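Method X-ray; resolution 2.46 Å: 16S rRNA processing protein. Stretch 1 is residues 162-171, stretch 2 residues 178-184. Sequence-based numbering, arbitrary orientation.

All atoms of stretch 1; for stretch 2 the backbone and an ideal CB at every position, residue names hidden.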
# COMPACT_ATOMS: atom_id res chain seq x y z
N LEU A 162 -3.57 6.82 -7.28
CA LEU A 162 -2.48 6.19 -6.56
C LEU A 162 -2.83 6.14 -5.10
O LEU A 162 -3.41 7.06 -4.58
CB LEU A 162 -1.18 6.93 -6.78
CG LEU A 162 -0.41 6.63 -8.07
CD1 LEU A 162 -1.22 6.90 -9.29
CD2 LEU A 162 0.86 7.48 -8.08
N PRO A 163 -2.49 5.04 -4.43
CA PRO A 163 -2.72 4.93 -2.99
C PRO A 163 -1.69 5.74 -2.21
O PRO A 163 -0.50 5.73 -2.55
CB PRO A 163 -2.53 3.45 -2.74
CG PRO A 163 -1.49 3.05 -3.75
CD PRO A 163 -1.83 3.85 -4.99
N TYR A 164 -2.15 6.46 -1.20
CA TYR A 164 -1.23 7.23 -0.35
C TYR A 164 -0.72 6.28 0.72
O TYR A 164 -1.28 6.19 1.82
CB TYR A 164 -1.92 8.46 0.28
CG TYR A 164 -0.96 9.29 1.09
CD1 TYR A 164 -0.08 10.17 0.49
CD2 TYR A 164 -0.88 9.15 2.46
CE1 TYR A 164 0.83 10.91 1.24
CE2 TYR A 164 0.02 9.86 3.20
CZ TYR A 164 0.88 10.75 2.59
OH TYR A 164 1.77 11.47 3.37
N THR A 165 0.29 5.51 0.36
CA THR A 165 0.99 4.60 1.26
C THR A 165 2.47 4.63 0.88
O THR A 165 2.82 5.04 -0.23
CB THR A 165 0.55 3.16 1.07
OG1 THR A 165 0.93 2.72 -0.25
CG2 THR A 165 -0.94 3.03 1.23
N GLY A 166 3.31 4.14 1.77
CA GLY A 166 4.76 4.08 1.55
C GLY A 166 5.21 3.07 0.50
O GLY A 166 6.31 3.20 -0.04
N GLN A 167 4.40 2.06 0.22
CA GLN A 167 4.72 1.18 -0.87
C GLN A 167 4.72 1.97 -2.17
O GLN A 167 5.39 1.58 -3.17
CB GLN A 167 3.72 0.02 -0.95
CG GLN A 167 4.09 -1.03 -1.99
CD GLN A 167 3.23 -2.27 -1.97
OE1 GLN A 167 3.39 -3.13 -2.84
NE2 GLN A 167 2.34 -2.41 -0.99
N CYS A 168 3.94 3.06 -2.15
CA CYS A 168 3.76 3.92 -3.32
C CYS A 168 4.50 5.27 -3.24
O CYS A 168 5.27 5.65 -4.16
CB CYS A 168 2.28 4.20 -3.54
SG CYS A 168 2.02 5.25 -5.00
N VAL A 169 4.26 6.00 -2.16
CA VAL A 169 4.85 7.34 -2.02
C VAL A 169 6.21 7.19 -1.40
O VAL A 169 6.33 6.79 -0.24
CB VAL A 169 3.99 8.27 -1.13
CG1 VAL A 169 4.69 9.65 -0.95
CG2 VAL A 169 2.64 8.45 -1.74
N LEU A 170 7.26 7.51 -2.14
CA LEU A 170 8.61 7.32 -1.59
C LEU A 170 9.15 8.56 -0.87
O LEU A 170 9.85 8.44 0.15
CB LEU A 170 9.59 6.93 -2.72
CG LEU A 170 9.14 5.76 -3.59
CD1 LEU A 170 10.23 5.33 -4.48
CD2 LEU A 170 8.69 4.61 -2.72
N SER A 171 8.87 9.73 -1.43
CA SER A 171 9.47 10.97 -0.95
C SER A 171 8.53 12.11 -1.34
O SER A 171 8.01 12.11 -2.44
CB SER A 171 10.83 11.23 -1.62
OG SER A 171 11.74 10.16 -1.46
N UNK A 178 7.43 18.54 -5.52
CA UNK A 178 7.64 17.27 -6.15
C UNK A 178 7.39 16.10 -5.23
O UNK A 178 7.62 16.17 -4.05
CB UNK A 178 9.07 17.20 -6.70
N UNK A 179 6.94 15.02 -5.82
CA UNK A 179 6.76 13.78 -5.12
C UNK A 179 7.32 12.63 -5.95
O UNK A 179 7.14 12.57 -7.18
CB UNK A 179 5.28 13.56 -4.80
N UNK A 180 8.06 11.74 -5.29
CA UNK A 180 8.60 10.59 -5.98
C UNK A 180 7.77 9.38 -5.54
O UNK A 180 7.56 9.19 -4.34
CB UNK A 180 10.09 10.40 -5.68
N UNK A 181 7.33 8.60 -6.55
CA UNK A 181 6.46 7.45 -6.34
C UNK A 181 6.98 6.25 -7.06
O UNK A 181 7.78 6.36 -8.00
CB UNK A 181 5.03 7.75 -6.80
N UNK A 182 6.56 5.09 -6.56
CA UNK A 182 6.80 3.84 -7.22
C UNK A 182 5.45 3.38 -7.68
O UNK A 182 4.58 3.08 -6.86
CB UNK A 182 7.49 2.82 -6.32
N UNK A 183 5.28 3.41 -8.98
CA UNK A 183 4.00 3.13 -9.62
C UNK A 183 4.24 2.78 -11.08
O UNK A 183 5.07 3.38 -11.74
CB UNK A 183 3.05 4.32 -9.50
N UNK A 184 3.49 1.80 -11.57
CA UNK A 184 3.60 1.37 -12.95
C UNK A 184 2.68 2.28 -13.78
O UNK A 184 1.46 2.33 -13.57
CB UNK A 184 3.23 -0.11 -13.11

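Position 178 opens the stretch in an extended conformation. Its ideal CB points sideways, and no atom of stretch 1 lies within 5.5 Å of that CB. Stretch 1 therefore sets almost no demand, and many side chains would suit. The deposited residue is Glu178, whose side chain makes no contact with stretch 1.

Position 179 is also extended. Its ideal CB points sideways and lies 3.9 Å from Ser171 O. On the same side stretch 1 offers the methyls of Val169 and the ring of Tyr164. Leu or Ile could pack near Val169; a longer chain such as Met could also extend to the Tyr164 ring. The residue is Met179, present as selenomethionine. With chi1 and chi2 both t, the chain runs out so that SE comes 4.1 Å from Val169 CG1. CE ends near the plane of the Tyr164 ring, at its edge, 4.5 Å from Tyr164 CE1.

Position 180 is tied to stretch 1 by its backbone. Its N donates to Ser171 O (2.9 Å). Its O accepts from Leu170 N (2.8 Å) and Ser171 N (3.2 Å). One carbonyl takes two successive amides at a beta bulge, which shifts the register by one between Val169 and Ser171. The ideal CB of 180 lies on the Ser171 side of the sheet. From this CB it is 4.2 Å to Ser171 CB. A side chain with an aliphatic base would suit, with freedom at its tip. The residue is Arg180. Its CG lies 4.1 Å from Leu170 CD1, while its end leads away and NH1 is hydrogen-bonded elsewhere in the structure.

Position 181 pairs with Val169 in an antiparallel, non-hydrogen-bonded bridge, CA to CA 4.6 Å. Its CA also makes a CA-H...O contact with Cys168 O at 3.1 Å. The ideal CB is 3.4 Å from Cys168 O and 4.4 Å from Leu162 CD2. A compact apolar side chain suits this setting; Val, Ile or Ala are plausible. The residue is Val181. Its CG2 lies 4.1 Å from Leu162 CD2, and its CB 4.3 Å from Cys168 SG.

At position 182 the backbone N donates to Cys168 O (2.8 Å), continuing the pairing beyond the strand. The ideal CB points sideways, 4.0 Å from Gln167 O and 4.1 Å from Leu170 CD1. Leu170 offers an apolar contact; stretch 1 has no charge here. Many side chains would suit, and nothing visible singles out an acid. The residue is Asp182. Its CB packs 4.2 Å from Leu170 CD1, and OD2 is hydrogen-bonded elsewhere in the structure.

Position 183 points its ideal CB toward stretch 1, 4.1 Å from Leu162 CD2. Leu162, Pro163 and Cys168 offer an apolar surface suited to a large apolar or aromatic side chain. The residue is Trp183. Leu162 CG sits over its five-membered ring, 3.7 Å from the centroid, a CH-pi contact. Pro163 CD touches Trp183 CZ3 at 3.4 Å, and Cys168 SG approaches Trp183 CE3 obliquely at 3.9 Å.

Position 184 is out of reach, so stretch 1 gives no preference. The residue is Asp184.

Stretch 2, residues 178-184: EMRVDWD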
# COMPACT_ATOMS: atom_id res chain seq x y z
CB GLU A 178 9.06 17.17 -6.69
CG GLU A 178 9.22 17.88 -8.02
CD GLU A 178 10.69 18.03 -8.49
OE1 GLU A 178 11.66 17.71 -7.72
OE2 GLU A 178 10.85 18.45 -9.67
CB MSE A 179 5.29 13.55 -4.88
CG MSE A 179 5.07 12.32 -4.11
SE MSE A 179 3.18 11.77 -4.13
CE MSE A 179 2.40 12.77 -2.51
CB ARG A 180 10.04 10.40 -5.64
CG ARG A 180 10.62 9.11 -6.08
CD ARG A 180 10.94 9.08 -7.55
NE ARG A 180 12.16 9.81 -7.84
CZ ARG A 180 12.63 10.06 -9.06
NH1 ARG A 180 12.00 9.62 -10.13
NH2 ARG A 180 13.75 10.77 -9.20
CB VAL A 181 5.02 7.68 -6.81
CG1 VAL A 181 4.44 8.89 -6.08
CG2 VAL A 181 4.95 7.86 -8.31
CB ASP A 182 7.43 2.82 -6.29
CG ASP A 182 7.79 1.54 -7.00
OD1 ASP A 182 8.03 1.55 -8.22
OD2 ASP A 182 7.91 0.52 -6.30
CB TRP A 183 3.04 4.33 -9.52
CG TRP A 183 1.62 3.93 -9.77
CD1 TRP A 183 0.88 4.19 -10.88
CD2 TRP A 183 0.79 3.14 -8.91
NE1 TRP A 183 -0.36 3.64 -10.75
CE2 TRP A 183 -0.43 2.98 -9.56
CE3 TRP A 183 0.96 2.58 -7.64
CZ2 TRP A 183 -1.48 2.29 -8.99
CZ3 TRP A 183 -0.06 1.90 -7.08
CH2 TRP A 183 -1.28 1.76 -7.75
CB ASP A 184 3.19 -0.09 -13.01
CG ASP A 184 3.13 -0.61 -14.40
OD1 ASP A 184 3.23 0.19 -15.35
OD2 ASP A 184 2.95 -1.84 -14.52
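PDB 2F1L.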